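Local coordinates for ancestral congerin Con-anc (PDB 3AJY), which binds beta-galactoside sugars as a galectin-type lectin, being a reconstructed ancestor of the fish congerins, at residues Leu42-Leu46 / Lys96-Glu100. Residues are numbered along the deposited sequence; the frame is centred on the assembly and turned at random.
Sequences LSLHL and KFYIE. With GAL (beta-D-galactopyranose), chain C.
Strands 44-46 and 96-100 face each other from the two sheets of the fold, their axes 10.3 Å apart at closest approach and 26° from parallel. At that spacing the gap is bridged chiefly by side chains, and apolar residues fill it. L44 lays its CG over one face of the F97 ring, displaced from the ring centre, 4.2 Å from CG of F97; the flat ring offers a broad surface to the branched leucine. Further out, the L44 and I99 side chains reach toward each other, tip to tip, L44 CD1 lying 3.9 Å from I99 CG1. I99 divides its branches between two leucines: with CG1 beside the backbone N (chi1 -57°), CG2 is left for L46, whose CD2 lies 3.8 Å from it as the two side chains run past one another in opposite senses. S43 and L44 form a classic beta bulge opposite V35, which turns both side chains inward; the small serine comes in obliquely, its CB 3.5 Å from CZ of F97. I88 and I90 of strand 85-92 extend this oily layer. Between the inward leucines, H45 projects from the other side of its strand. Imidazole suits this place by its two nitrogens: NE2 shares a 2.8 Å hydrogen bond with O4 of galactose, while N34 holds ND1 and so helps fix the ring's rotation. This is the galectin beta-sandwich: two antiparallel sheets packed face to face, sugar pocket outside, leucines inside.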
# COMPACT_ATOMS: atom_id res chain seq x y z
N LEU A 42 -15.72 9.73 -3.23
CA LEU A 42 -15.52 8.50 -2.49
C LEU A 42 -16.72 7.62 -2.66
O LEU A 42 -17.86 8.09 -2.54
CB LEU A 42 -15.34 8.80 -0.99
CG LEU A 42 -14.24 9.73 -0.50
CD1 LEU A 42 -14.38 9.86 1.01
CD2 LEU A 42 -12.85 9.19 -0.86
N SER A 43 -16.45 6.34 -2.94
CA SER A 43 -17.47 5.32 -2.93
C SER A 43 -17.80 4.84 -1.53
O SER A 43 -18.95 4.45 -1.26
CB SER A 43 -17.04 4.12 -3.80
OG SER A 43 -17.21 4.43 -5.18
N LEU A 44 -16.80 4.84 -0.65
CA LEU A 44 -16.98 4.35 0.72
C LEU A 44 -16.16 5.19 1.67
O LEU A 44 -14.95 5.26 1.54
CB LEU A 44 -16.51 2.90 0.88
CG LEU A 44 -17.17 1.91 1.85
CD1 LEU A 44 -16.17 0.86 2.37
CD2 LEU A 44 -17.95 2.53 3.01
N HIS A 45 -16.84 5.82 2.62
CA HIS A 45 -16.21 6.53 3.72
C HIS A 45 -16.68 5.76 4.95
O HIS A 45 -17.87 5.71 5.25
CB HIS A 45 -16.72 7.98 3.72
CG HIS A 45 -16.52 8.71 5.02
ND1 HIS A 45 -15.29 9.14 5.45
CD2 HIS A 45 -17.43 9.18 5.92
CE1 HIS A 45 -15.43 9.81 6.59
NE2 HIS A 45 -16.72 9.85 6.89
N LEU A 46 -15.73 5.14 5.65
CA LEU A 46 -16.04 4.35 6.81
C LEU A 46 -15.51 5.07 8.06
O LEU A 46 -14.33 4.98 8.37
CB LEU A 46 -15.41 2.96 6.61
CG LEU A 46 -15.60 1.80 7.56
CD1 LEU A 46 -17.04 1.27 7.52
CD2 LEU A 46 -14.60 0.69 7.17
N LYS A 96 -22.57 -3.95 -4.06
CA LYS A 96 -22.28 -3.74 -2.63
C LYS A 96 -20.79 -3.72 -2.29
O LYS A 96 -19.98 -4.31 -2.98
CB LYS A 96 -22.97 -4.83 -1.80
CG LYS A 96 -24.49 -4.74 -1.80
CD LYS A 96 -25.08 -5.48 -0.62
CE LYS A 96 -25.73 -6.80 -1.03
NZ LYS A 96 -26.84 -7.15 -0.06
N PHE A 97 -20.46 -3.01 -1.22
CA PHE A 97 -19.18 -3.15 -0.53
C PHE A 97 -19.39 -4.11 0.62
O PHE A 97 -20.44 -4.08 1.25
CB PHE A 97 -18.66 -1.80 -0.01
CG PHE A 97 -18.11 -0.92 -1.08
CD1 PHE A 97 -16.77 -1.05 -1.47
CD2 PHE A 97 -18.92 -0.02 -1.74
CE1 PHE A 97 -16.25 -0.26 -2.49
CE2 PHE A 97 -18.41 0.77 -2.76
CZ PHE A 97 -17.07 0.65 -3.14
N TYR A 98 -18.41 -4.96 0.89
CA TYR A 98 -18.48 -5.87 2.03
C TYR A 98 -17.30 -5.61 2.94
O TYR A 98 -16.15 -5.75 2.54
CB TYR A 98 -18.46 -7.32 1.56
CG TYR A 98 -19.49 -7.61 0.51
CD1 TYR A 98 -19.23 -7.39 -0.84
CD2 TYR A 98 -20.75 -8.09 0.87
CE1 TYR A 98 -20.19 -7.65 -1.81
CE2 TYR A 98 -21.72 -8.35 -0.10
CZ TYR A 98 -21.43 -8.14 -1.43
OH TYR A 98 -22.38 -8.38 -2.40
N ILE A 99 -17.59 -5.20 4.17
CA ILE A 99 -16.57 -4.75 5.12
C ILE A 99 -16.49 -5.71 6.32
O ILE A 99 -17.50 -5.96 6.98
CB ILE A 99 -16.90 -3.33 5.64
CG1 ILE A 99 -17.03 -2.32 4.49
CG2 ILE A 99 -15.86 -2.87 6.63
CD1 ILE A 99 -18.45 -1.82 4.22
N GLU A 100 -15.30 -6.24 6.61
CA GLU A 100 -15.07 -7.07 7.80
C GLU A 100 -14.12 -6.40 8.80
O GLU A 100 -13.00 -6.03 8.47
CB GLU A 100 -14.54 -8.47 7.46
CG GLU A 100 -14.42 -9.40 8.69
CD GLU A 100 -13.96 -10.83 8.35
OE1 GLU A 100 -13.26 -11.02 7.32
OE2 GLU A 100 -14.30 -11.77 9.11
C1 GAL C . -19.89 14.73 8.55
C2 GAL C . -18.40 14.90 8.84
C3 GAL C . -17.56 14.45 7.65
C4 GAL C . -17.99 13.05 7.20
C5 GAL C . -19.50 13.01 6.94
C6 GAL C . -20.01 11.64 6.48
O2 GAL C . -18.13 16.25 9.15
O3 GAL C . -16.20 14.46 8.05
O4 GAL C . -17.64 12.11 8.19
O5 GAL C . -20.20 13.42 8.09
O6 GAL C . -21.39 11.72 6.15